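Long-range contact in dTor_3x33L (Synthetic construct, PDB 4YY2), which has no assigned natural function but was computationally designed to close three alpha/alpha repeats into a left-handed toroid: residues Gly5-Leu15 against Val93-Leu103. Residues are numbered along the deposited sequence; the frame is centred on the assembly and turned at random.
Sequences GKSPTEVLLEL and VKKKFWKELSL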
# COMPACT_ATOMS: atom_id res chain seq x y z
N GLY A 5 -7.73 -12.09 -2.20
CA GLY A 5 -8.27 -11.14 -3.21
C GLY A 5 -7.65 -11.22 -4.59
O GLY A 5 -6.43 -11.27 -4.77
N LYS A 6 -8.49 -11.17 -5.60
CA LYS A 6 -8.02 -11.50 -6.90
C LYS A 6 -6.98 -10.50 -7.34
O LYS A 6 -5.89 -10.92 -7.58
CB LYS A 6 -9.14 -11.62 -7.98
CG LYS A 6 -9.75 -12.98 -8.12
CD LYS A 6 -8.72 -13.94 -8.68
CE LYS A 6 -8.98 -15.32 -8.16
NZ LYS A 6 -7.69 -16.03 -7.99
N SER A 7 -7.31 -9.23 -7.47
CA SER A 7 -6.43 -8.31 -8.27
C SER A 7 -5.22 -7.84 -7.43
O SER A 7 -5.29 -7.83 -6.18
CB SER A 7 -7.22 -7.10 -8.71
OG SER A 7 -7.41 -6.20 -7.60
N PRO A 8 -4.16 -7.39 -8.08
CA PRO A 8 -3.02 -6.87 -7.31
C PRO A 8 -3.42 -5.73 -6.33
O PRO A 8 -2.97 -5.68 -5.18
CB PRO A 8 -2.10 -6.33 -8.39
CG PRO A 8 -2.34 -7.27 -9.55
CD PRO A 8 -3.85 -7.44 -9.51
N THR A 9 -4.29 -4.84 -6.80
CA THR A 9 -4.82 -3.76 -5.94
C THR A 9 -5.57 -4.28 -4.71
O THR A 9 -5.34 -3.77 -3.60
CB THR A 9 -5.62 -2.75 -6.76
OG1 THR A 9 -4.74 -2.17 -7.72
CG2 THR A 9 -6.12 -1.59 -5.86
N GLU A 10 -6.44 -5.25 -4.90
CA GLU A 10 -7.15 -5.86 -3.78
C GLU A 10 -6.25 -6.48 -2.77
O GLU A 10 -6.41 -6.30 -1.58
CB GLU A 10 -7.99 -6.95 -4.35
CG GLU A 10 -9.39 -6.93 -3.90
CD GLU A 10 -10.24 -8.00 -4.58
OE1 GLU A 10 -9.81 -8.64 -5.60
OE2 GLU A 10 -11.37 -8.18 -4.07
N VAL A 11 -5.20 -7.15 -3.23
CA VAL A 11 -4.22 -7.72 -2.32
C VAL A 11 -3.46 -6.60 -1.56
O VAL A 11 -3.25 -6.69 -0.32
CB VAL A 11 -3.25 -8.63 -3.03
CG1 VAL A 11 -2.20 -9.16 -2.08
CG2 VAL A 11 -3.97 -9.79 -3.71
N LEU A 12 -3.06 -5.53 -2.27
CA LEU A 12 -2.41 -4.40 -1.59
C LEU A 12 -3.30 -3.80 -0.52
O LEU A 12 -2.85 -3.50 0.64
CB LEU A 12 -1.97 -3.28 -2.57
CG LEU A 12 -0.85 -3.72 -3.52
CD1 LEU A 12 -0.62 -2.67 -4.59
CD2 LEU A 12 0.44 -4.07 -2.79
N LEU A 13 -4.57 -3.64 -0.84
CA LEU A 13 -5.52 -3.11 0.17
C LEU A 13 -5.66 -4.01 1.38
O LEU A 13 -5.78 -3.50 2.49
CB LEU A 13 -6.88 -2.84 -0.44
CG LEU A 13 -6.88 -1.68 -1.45
CD1 LEU A 13 -8.20 -1.66 -2.20
CD2 LEU A 13 -6.65 -0.29 -0.80
N GLU A 14 -5.58 -5.32 1.18
CA GLU A 14 -5.63 -6.26 2.29
C GLU A 14 -4.42 -6.17 3.17
O GLU A 14 -4.52 -6.18 4.42
CB GLU A 14 -5.84 -7.70 1.81
CG GLU A 14 -7.26 -7.93 1.25
CD GLU A 14 -7.54 -9.38 0.85
OE1 GLU A 14 -6.63 -10.22 0.95
OE2 GLU A 14 -8.67 -9.67 0.44
N LEU A 15 -3.27 -6.01 2.54
CA LEU A 15 -2.03 -5.84 3.27
C LEU A 15 -2.06 -4.55 4.08
O LEU A 15 -1.52 -4.50 5.19
CB LEU A 15 -0.79 -5.89 2.32
CG LEU A 15 -0.55 -7.25 1.68
CD1 LEU A 15 0.51 -7.21 0.62
CD2 LEU A 15 -0.27 -8.35 2.70
N VAL A 93 6.42 -9.49 3.47
CA VAL A 93 5.30 -8.84 2.83
C VAL A 93 5.18 -9.27 1.36
O VAL A 93 4.09 -9.51 0.87
CB VAL A 93 5.39 -7.31 3.01
CG1 VAL A 93 4.31 -6.58 2.18
CG2 VAL A 93 5.18 -7.01 4.47
N LYS A 94 6.30 -9.34 0.69
CA LYS A 94 6.34 -9.77 -0.72
C LYS A 94 5.84 -11.20 -0.84
O LYS A 94 5.08 -11.51 -1.74
CB LYS A 94 7.73 -9.59 -1.33
CG LYS A 94 8.07 -8.10 -1.54
CD LYS A 94 9.49 -7.85 -2.04
CE LYS A 94 9.89 -6.40 -1.88
NZ LYS A 94 11.32 -6.13 -2.23
N LYS A 95 6.29 -12.07 0.08
CA LYS A 95 5.78 -13.48 0.12
C LYS A 95 4.29 -13.51 0.20
O LYS A 95 3.64 -14.30 -0.53
CB LYS A 95 6.39 -14.38 1.27
CG LYS A 95 6.15 -13.84 2.66
CD LYS A 95 6.09 -14.88 3.78
CE LYS A 95 6.05 -14.26 5.18
NZ LYS A 95 4.67 -13.92 5.62
N LYS A 96 3.71 -12.70 1.10
CA LYS A 96 2.28 -12.69 1.31
C LYS A 96 1.52 -12.22 0.12
O LYS A 96 0.45 -12.76 -0.21
CB LYS A 96 1.88 -11.84 2.53
CG LYS A 96 2.14 -12.47 3.88
CD LYS A 96 1.80 -11.47 5.01
CE LYS A 96 1.83 -12.06 6.41
NZ LYS A 96 1.32 -10.99 7.33
N PHE A 97 2.08 -11.20 -0.53
CA PHE A 97 1.53 -10.65 -1.70
C PHE A 97 1.34 -11.76 -2.78
O PHE A 97 0.23 -11.95 -3.31
CB PHE A 97 2.32 -9.48 -2.20
CG PHE A 97 1.83 -8.93 -3.54
CD1 PHE A 97 0.77 -8.01 -3.60
CD2 PHE A 97 2.44 -9.31 -4.72
CE1 PHE A 97 0.34 -7.51 -4.84
CE2 PHE A 97 2.00 -8.80 -5.96
CZ PHE A 97 0.95 -7.90 -5.98
N TRP A 98 2.41 -12.45 -3.09
CA TRP A 98 2.37 -13.43 -4.16
C TRP A 98 1.49 -14.61 -3.77
O TRP A 98 0.82 -15.21 -4.64
CB TRP A 98 3.81 -13.80 -4.61
CG TRP A 98 4.47 -12.70 -5.41
CD1 TRP A 98 5.39 -11.83 -4.96
CD2 TRP A 98 4.22 -12.35 -6.76
NE1 TRP A 98 5.74 -10.95 -5.94
CE2 TRP A 98 5.02 -11.23 -7.05
CE3 TRP A 98 3.38 -12.85 -7.76
CZ2 TRP A 98 5.07 -10.63 -8.34
CZ3 TRP A 98 3.42 -12.24 -9.04
CH2 TRP A 98 4.24 -11.13 -9.30
N LYS A 99 1.47 -14.94 -2.47
CA LYS A 99 0.63 -16.04 -1.97
C LYS A 99 -0.81 -15.73 -2.18
O LYS A 99 -1.57 -16.58 -2.65
CB LYS A 99 0.81 -16.35 -0.48
CG LYS A 99 1.61 -17.59 -0.20
CD LYS A 99 1.92 -17.72 1.29
CE LYS A 99 3.29 -18.32 1.51
NZ LYS A 99 3.53 -18.48 2.97
N GLU A 100 -1.18 -14.51 -1.82
CA GLU A 100 -2.59 -14.11 -1.80
C GLU A 100 -3.09 -13.96 -3.22
O GLU A 100 -4.23 -14.21 -3.55
CB GLU A 100 -2.78 -12.81 -1.04
CG GLU A 100 -2.68 -12.92 0.48
CD GLU A 100 -3.67 -13.93 1.05
OE1 GLU A 100 -4.88 -13.82 0.74
OE2 GLU A 100 -3.23 -14.87 1.74
N LEU A 101 -2.21 -13.47 -4.08
CA LEU A 101 -2.54 -13.34 -5.50
C LEU A 101 -2.87 -14.73 -6.07
O LEU A 101 -3.82 -14.87 -6.81
CB LEU A 101 -1.36 -12.69 -6.23
CG LEU A 101 -1.65 -11.98 -7.52
CD1 LEU A 101 -2.51 -10.72 -7.30
CD2 LEU A 101 -0.33 -11.62 -8.20
N SER A 102 -2.08 -15.70 -5.63
CA SER A 102 -2.09 -17.14 -6.05
C SER A 102 -3.39 -17.87 -5.79
O SER A 102 -3.59 -18.95 -6.33
CB SER A 102 -1.02 -17.95 -5.29
OG SER A 102 0.30 -17.73 -5.75
N LEU A 103 -4.20 -17.34 -4.87
CA LEU A 103 -5.54 -17.86 -4.60
C LEU A 103 -6.55 -16.74 -4.83
O LEU A 103 -7.28 -16.73 -5.84
CB LEU A 103 -5.63 -18.41 -3.19
CG LEU A 103 -5.49 -17.39 -2.06
CD1 LEU A 103 -6.84 -16.78 -1.69
CD2 LEU A 103 -4.86 -18.01 -0.83
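Ser7 caps helix 8-15 just where Leu101 leans against it: Ser7 OG takes the N-H of Glu10 N at 3.0 Å, while Leu101 CD1 lies 4.0 Å from Ser7 C. Ser7 N donates its N-H to the anti lone pair of Glu10 OE1, which completes a capping box. Leu101 also brings CD1 to 3.4 Å from Lys6 O and packs it against the Pro8 ring and Val11 CG2. Phe97 is the knob of the contact. With CG anti to the backbone N (chi1 175°), its ring enters the hole formed by Pro8, Val11, Leu12 and Leu15. Val11 CG1 presses on Phe97 CD1 at 3.5 Å, Leu12 CD2 approaches the ring obliquely, and Pro8 O lies at the edge, 3.8 Å from Phe97 CE1. Farther along, Leu15 CD1 reaches Phe97 CB at 4.0 Å, while CD2 meets Lys96 CB. On the polar flank Glu14 OE1 and Glu100 OE1 stand 4.0 Å apart, a like-charge pair probably eased by the weak, long ion pair from Arg24 to Glu14. The axes of 8-15 and 93-101 approach to 9.7 Å, with 132° between their N-to-C directions. Here the chain's first and last helices meet, the ring closure expected of a closed alpha/alpha tandem-repeat toroid.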